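Local coordinates for protein cytochrome P450 (CYP102L1) (Mycobacterium phage Adler, PDB 6N6Q) that binds haem in a cytochrome P450 fold encoded by a phage and, as its family suggests, probably catalyses monooxygenation of organic substrates, at residues Tyr125-Ala139 and Ile163-Ala177. Residues are numbered along the deposited sequence; the frame is centred on the assembly and turned at random.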
loop_
_atom_site.group_PDB
_atom_site.type_symbol
_atom_site.label_atom_id
_atom_site.label_comp_id
_atom_site.label_asym_id
_atom_site.label_seq_id
_atom_site.Cartn_x
_atom_site.Cartn_y
_atom_site.Cartn_z
ATOM N N TYR A 125 -13.502 -5.012 12.706
ATOM C CA TYR A 125 -12.428 -5.879 12.244
ATOM C C TYR A 125 -11.339 -6.098 13.286
ATOM O O TYR A 125 -10.539 -7.028 13.130
ATOM C CB TYR A 125 -11.770 -5.301 10.984
ATOM C CG TYR A 125 -12.725 -4.808 9.920
ATOM C CD1 TYR A 125 -13.879 -5.515 9.602
ATOM C CD2 TYR A 125 -12.466 -3.634 9.229
ATOM C CE1 TYR A 125 -14.745 -5.061 8.626
ATOM C CE2 TYR A 125 -13.326 -3.173 8.253
ATOM C CZ TYR A 125 -14.463 -3.890 7.954
ATOM O OH TYR A 125 -15.320 -3.431 6.979
ATOM N N HIS A 126 -11.297 -5.272 14.337
ATOM C CA HIS A 126 -10.142 -5.240 15.233
ATOM C C HIS A 126 -9.815 -6.616 15.800
ATOM O O HIS A 126 -8.649 -7.023 15.833
ATOM C CB HIS A 126 -10.386 -4.251 16.372
ATOM C CG HIS A 126 -9.360 -4.328 17.460
ATOM N ND1 HIS A 126 -8.115 -3.750 17.350
ATOM C CD2 HIS A 126 -9.390 -4.930 18.672
ATOM C CE1 HIS A 126 -7.424 -3.983 18.452
ATOM N NE2 HIS A 126 -8.175 -4.699 19.271
ATOM N N GLN A 127 -10.836 -7.341 16.262
ATOM C CA GLN A 127 -10.606 -8.658 16.851
ATOM C C GLN A 127 -9.934 -9.596 15.857
ATOM O O GLN A 127 -8.955 -10.276 16.190
ATOM C CB GLN A 127 -11.930 -9.244 17.343
ATOM C CG GLN A 127 -12.087 -9.255 18.858
ATOM C CD GLN A 127 -11.849 -7.893 19.490
ATOM O OE1 GLN A 127 -12.546 -6.921 19.187
ATOM N NE2 GLN A 127 -10.860 -7.818 20.376
ATOM N N ARG A 128 -10.435 -9.631 14.622
ATOM C CA ARG A 128 -9.877 -10.530 13.616
ATOM C C ARG A 128 -8.473 -10.101 13.206
ATOM O O ARG A 128 -7.603 -10.946 12.967
ATOM C CB ARG A 128 -10.801 -10.584 12.403
ATOM C CG ARG A 128 -10.980 -11.965 11.798
ATOM C CD ARG A 128 -12.445 -12.180 11.449
ATOM N NE ARG A 128 -13.069 -10.933 11.015
ATOM C CZ ARG A 128 -14.369 -10.671 11.114
ATOM N NH1 ARG A 128 -15.189 -11.571 11.639
ATOM N NH2 ARG A 128 -14.844 -9.505 10.697
ATOM N N ILE A 129 -8.237 -8.788 13.114
ATOM C CA ILE A 129 -6.897 -8.290 12.812
ATOM C C ILE A 129 -5.918 -8.719 13.897
ATOM O O ILE A 129 -4.857 -9.289 13.614
ATOM C CB ILE A 129 -6.915 -6.759 12.650
ATOM C CG1 ILE A 129 -7.785 -6.350 11.460
ATOM C CG2 ILE A 129 -5.499 -6.225 12.487
ATOM C CD1 ILE A 129 -7.896 -4.849 11.277
ATOM N N ALA A 130 -6.269 -8.456 15.160
ATOM C CA ALA A 130 -5.374 -8.777 16.267
ATOM C C ALA A 130 -5.146 -10.279 16.378
ATOM O O ALA A 130 -4.041 -10.722 16.712
ATOM C CB ALA A 130 -5.938 -8.222 17.574
ATOM N N ALA A 131 -6.180 -11.078 16.106
ATOM C CA ALA A 131 -6.013 -12.528 16.133
ATOM C C ALA A 131 -5.047 -12.997 15.055
ATOM O O ALA A 131 -4.302 -13.962 15.264
ATOM C CB ALA A 131 -7.368 -13.218 15.971
ATOM N N THR A 132 -5.040 -12.329 13.900
ATOM C CA THR A 132 -4.136 -12.721 12.823
ATOM C C THR A 132 -2.696 -12.354 13.155
ATOM O O THR A 132 -1.765 -13.095 12.814
ATOM C CB THR A 132 -4.579 -12.073 11.513
ATOM O OG1 THR A 132 -5.952 -12.403 11.263
ATOM C CG2 THR A 132 -3.732 -12.569 10.352
ATOM N N VAL A 133 -2.489 -11.216 13.821
ATOM C CA VAL A 133 -1.151 -10.860 14.284
ATOM C C VAL A 133 -0.657 -11.880 15.301
ATOM O O VAL A 133 0.519 -12.268 15.295
ATOM C CB VAL A 133 -1.144 -9.431 14.858
ATOM C CG1 VAL A 133 0.246 -9.062 15.350
ATOM C CG2 VAL A 133 -1.624 -8.433 13.812
ATOM N N ARG A 134 -1.549 -12.335 16.187
ATOM C CA ARG A 134 -1.186 -13.367 17.155
ATOM C C ARG A 134 -0.655 -14.612 16.456
ATOM O O ARG A 134 0.312 -15.228 16.917
ATOM C CB ARG A 134 -2.393 -13.720 18.026
ATOM C CG ARG A 134 -2.108 -14.775 19.088
ATOM C CD ARG A 134 -1.094 -14.256 20.090
ATOM N NE ARG A 134 -0.690 -15.258 21.072
ATOM C CZ ARG A 134 -1.295 -15.448 22.239
ATOM N NH1 ARG A 134 -2.348 -14.713 22.572
ATOM N NH2 ARG A 134 -0.851 -16.378 23.074
ATOM N N GLU A 135 -1.272 -14.988 15.333
ATOM C CA GLU A 135 -0.824 -16.162 14.594
ATOM C C GLU A 135 0.588 -15.983 14.050
ATOM O O GLU A 135 1.360 -16.947 14.002
ATOM C CB GLU A 135 -1.809 -16.462 13.461
ATOM C CG GLU A 135 -1.492 -17.707 12.651
ATOM C CD GLU A 135 -2.602 -18.059 11.682
ATOM O OE1 GLU A 135 -3.783 -17.962 12.075
ATOM O OE2 GLU A 135 -2.297 -18.420 10.526
ATOM N N LEU A 136 0.950 -14.762 13.643
ATOM C CA LEU A 136 2.305 -14.529 13.150
ATOM C C LEU A 136 3.316 -14.539 14.288
ATOM O O LEU A 136 4.392 -15.137 14.163
ATOM C CB LEU A 136 2.379 -13.206 12.391
ATOM C CG LEU A 136 3.776 -12.908 11.837
ATOM C CD1 LEU A 136 4.100 -13.846 10.683
ATOM C CD2 LEU A 136 3.918 -11.456 11.417
ATOM N N ILE A 137 2.993 -13.873 15.400
ATOM C CA ILE A 137 3.895 -13.846 16.548
ATOM C C ILE A 137 4.170 -15.260 17.043
ATOM O O ILE A 137 5.305 -15.600 17.400
ATOM C CB ILE A 137 3.312 -12.959 17.664
ATOM C CG1 ILE A 137 3.150 -11.519 17.173
ATOM C CG2 ILE A 137 4.188 -13.010 18.903
ATOM C CD1 ILE A 137 4.445 -10.876 16.737
ATOM N N ASP A 138 3.138 -16.108 17.062
ATOM C CA ASP A 138 3.327 -17.496 17.473
ATOM C C ASP A 138 4.290 -18.220 16.543
ATOM O O ASP A 138 5.147 -18.986 16.998
ATOM C CB ASP A 138 1.980 -18.216 17.519
ATOM C CG ASP A 138 1.083 -17.705 18.631
ATOM O OD1 ASP A 138 1.560 -16.901 19.461
ATOM O OD2 ASP A 138 -0.100 -18.106 18.673
ATOM N N ALA A 139 4.165 -17.992 15.234
ATOM C CA ALA A 139 5.093 -18.604 14.290
ATOM C C ALA A 139 6.501 -18.048 14.462
ATOM O O ALA A 139 7.485 -18.791 14.365
ATOM C CB ALA A 139 4.603 -18.394 12.858
ATOM N N ILE A 163 -4.629 -10.526 6.910
ATOM C CA ILE A 163 -5.349 -9.477 7.628
ATOM C C ILE A 163 -6.519 -8.968 6.795
ATOM O O ILE A 163 -7.644 -8.841 7.289
ATOM C CB ILE A 163 -4.391 -8.336 8.019
ATOM C CG1 ILE A 163 -3.483 -8.780 9.168
ATOM C CG2 ILE A 163 -5.173 -7.086 8.402
ATOM C CD1 ILE A 163 -2.579 -7.689 9.684
ATOM N N ILE A 164 -6.279 -8.682 5.515
ATOM C CA ILE A 164 -7.341 -8.144 4.669
ATOM C C ILE A 164 -8.390 -9.211 4.378
ATOM O O ILE A 164 -9.596 -8.954 4.455
ATOM C CB ILE A 164 -6.753 -7.569 3.369
ATOM C CG1 ILE A 164 -5.730 -6.481 3.689
ATOM C CG2 ILE A 164 -7.858 -7.011 2.490
ATOM C CD1 ILE A 164 -5.034 -5.944 2.472
ATOM N N SER A 165 -7.947 -10.423 4.036
ATOM C CA SER A 165 -8.890 -11.463 3.640
ATOM C C SER A 165 -9.755 -11.911 4.813
ATOM O O SER A 165 -10.975 -12.054 4.669
ATOM C CB SER A 165 -8.140 -12.650 3.035
ATOM O OG SER A 165 -7.280 -13.258 3.983
ATOM N N ARG A 166 -9.150 -12.124 5.985
ATOM C CA ARG A 166 -9.921 -12.610 7.125
ATOM C C ARG A 166 -10.789 -11.509 7.723
ATOM O O ARG A 166 -11.952 -11.747 8.062
ATOM C CB ARG A 166 -8.992 -13.192 8.188
ATOM C CG ARG A 166 -8.152 -14.360 7.705
ATOM C CD ARG A 166 -7.206 -14.824 8.795
ATOM N NE ARG A 166 -6.184 -15.736 8.289
ATOM C CZ ARG A 166 -5.338 -16.406 9.065
ATOM N NH1 ARG A 166 -5.398 -16.274 10.382
ATOM N NH2 ARG A 166 -4.437 -17.214 8.524
ATOM N N ALA A 167 -10.246 -10.299 7.867
ATOM C CA ALA A 167 -11.039 -9.218 8.439
ATOM C C ALA A 167 -12.046 -8.658 7.444
ATOM O O ALA A 167 -13.138 -8.238 7.846
ATOM C CB ALA A 167 -10.130 -8.100 8.950
ATOM N N GLY A 168 -11.711 -8.651 6.158
ATOM C CA GLY A 168 -12.589 -8.086 5.153
ATOM C C GLY A 168 -13.608 -9.057 4.594
ATOM O O GLY A 168 -14.786 -8.711 4.458
ATOM N N PHE A 169 -13.173 -10.273 4.261
ATOM C CA PHE A 169 -14.047 -11.261 3.642
ATOM C C PHE A 169 -14.261 -12.503 4.495
ATOM O O PHE A 169 -15.006 -13.396 4.077
ATOM C CB PHE A 169 -13.494 -11.690 2.274
ATOM C CG PHE A 169 -12.761 -10.604 1.549
ATOM C CD1 PHE A 169 -11.413 -10.738 1.261
ATOM C CD2 PHE A 169 -13.415 -9.447 1.158
ATOM C CE1 PHE A 169 -10.729 -9.740 0.593
ATOM C CE2 PHE A 169 -12.738 -8.443 0.490
ATOM C CZ PHE A 169 -11.392 -8.590 0.207
ATOM N N ASP A 170 -13.632 -12.588 5.669
ATOM C CA ASP A 170 -13.706 -13.774 6.523
ATOM C C ASP A 170 -13.257 -15.022 5.766
ATOM O O ASP A 170 -13.832 -16.103 5.909
ATOM C CB ASP A 170 -15.111 -13.952 7.106
ATOM C CG ASP A 170 -15.100 -14.641 8.457
ATOM O OD1 ASP A 170 -14.611 -15.788 8.543
ATOM O OD2 ASP A 170 -15.570 -14.027 9.437
ATOM N N TYR A 171 -12.219 -14.869 4.949
ATOM C CA TYR A 171 -11.645 -15.967 4.189
ATOM C C TYR A 171 -10.161 -16.077 4.504
ATOM O O TYR A 171 -9.469 -15.064 4.643
ATOM C CB TYR A 171 -11.849 -15.775 2.680
ATOM C CG TYR A 171 -11.576 -17.024 1.877
ATOM C CD1 TYR A 171 -12.570 -17.973 1.679
ATOM C CD2 TYR A 171 -10.324 -17.261 1.326
ATOM C CE1 TYR A 171 -12.328 -19.122 0.951
ATOM C CE2 TYR A 171 -10.073 -18.408 0.595
ATOM C CZ TYR A 171 -11.079 -19.333 0.410
ATOM O OH TYR A 171 -10.834 -20.477 -0.316
ATOM N N GLN A 172 -9.677 -17.309 4.615
ATOM C CA GLN A 172 -8.284 -17.586 4.932
ATOM C C GLN A 172 -7.615 -18.246 3.737
ATOM O O GLN A 172 -8.140 -19.218 3.183
ATOM C CB GLN A 172 -8.175 -18.480 6.170
ATOM C CG GLN A 172 -6.762 -18.946 6.482
ATOM C CD GLN A 172 -6.660 -19.637 7.827
ATOM O OE1 GLN A 172 -7.317 -19.242 8.791
ATOM N NE2 GLN A 172 -5.837 -20.679 7.899
ATOM N N PHE A 173 -6.461 -17.715 3.338
ATOM C CA PHE A 173 -5.681 -18.274 2.241
ATOM C C PHE A 173 -4.510 -19.117 2.718
ATOM O O PHE A 173 -4.274 -20.203 2.180
ATOM C CB PHE A 173 -5.162 -17.155 1.330
ATOM C CG PHE A 173 -6.233 -16.497 0.514
ATOM C CD1 PHE A 173 -6.822 -17.168 -0.545
ATOM C CD2 PHE A 173 -6.646 -15.207 0.798
ATOM C CE1 PHE A 173 -7.809 -16.567 -1.302
ATOM C CE2 PHE A 173 -7.632 -14.600 0.044
ATOM C CZ PHE A 173 -8.213 -15.280 -1.008
ATOM N N ASN A 174 -3.768 -18.642 3.714
ATOM C CA ASN A 174 -2.613 -19.354 4.236
ATOM C C ASN A 174 -2.656 -19.372 5.754
ATOM O O ASN A 174 -3.261 -18.504 6.388
ATOM C CB ASN A 174 -1.296 -18.714 3.772
ATOM C CG ASN A 174 -0.945 -19.069 2.342
ATOM O OD1 ASN A 174 -1.084 -20.218 1.923
ATOM N ND2 ASN A 174 -0.485 -18.081 1.584
ATOM N N ASN A 175 -2.011 -20.381 6.329
ATOM C CA ASN A 175 -1.734 -20.431 7.756
ATOM C C ASN A 175 -0.322 -19.902 7.969
ATOM O O ASN A 175 0.635 -20.437 7.400
ATOM C CB ASN A 175 -1.877 -21.854 8.295
ATOM C CG ASN A 175 -1.654 -21.936 9.792
ATOM O OD1 ASN A 175 -0.543 -22.198 10.250
ATOM N ND2 ASN A 175 -2.711 -21.711 10.563
ATOM N N LEU A 176 -0.197 -18.843 8.776
ATOM C CA LEU A 176 1.087 -18.160 8.904
ATOM C C LEU A 176 2.149 -19.051 9.536
ATOM O O LEU A 176 3.342 -18.879 9.263
ATOM C CB LEU A 176 0.918 -16.873 9.710
ATOM C CG LEU A 176 -0.035 -15.846 9.091
ATOM C CD1 LEU A 176 -0.054 -14.568 9.911
ATOM C CD2 LEU A 176 0.346 -15.555 7.645
ATOM N N ALA A 177 1.743 -20.004 10.378
ATOM C CA ALA A 177 2.707 -20.955 10.919
ATOM C C ALA A 177 3.229 -21.894 9.839
ATOM O O ALA A 177 4.352 -22.400 9.946
ATOM C CB ALA A 177 2.079 -21.755 12.059
HETATM O O HOH W 1 -7.224 -14.965 11.934
#
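Ala167 tucks its methyl group between Tyr125 and Ile129, its CB lying 3.8 Å from Tyr125 CB and 3.9 Å from Ile129 CG1. One turn earlier on its helix, Ile163 crosses Ile129 at about a right angle and sets its CG1 4.0 Å from Thr132 CG2. These apolar contacts join two roughly antiparallel helices, probably D and E of the P450 fold from their order, whose segment axes approach to 8.7 Å at 151°; helix 422-439 touches Val133 and Ile163. Polar groups take over toward Glu135. Extended from CG to NE, Arg166 grips the Glu135 carboxylate end-on: NH1 reaches OE1 at 2.9 Å from above the carboxylate plane, and NH2 meets OE2 on the syn side but tilted out of the plane. Leu176 N donates to the anti lone pair of Glu135 OE2 at 2.8 Å, while Leu176 CD1 packs on Leu136 CB. Arg166 NH2 also holds Asn174 O, and its NE pairs with Glu162. A water links Arg166 NH1 to Thr132 OG1, which itself donates to Arg128 O. Near the other end, Arg128 NH1 and Asp170 OD2 attract through charge alone at 3.3 Å. Glu135, its ionised state probably stabilised by Arg166, thus joins helix 152-169 and the following loop to helix 119-145.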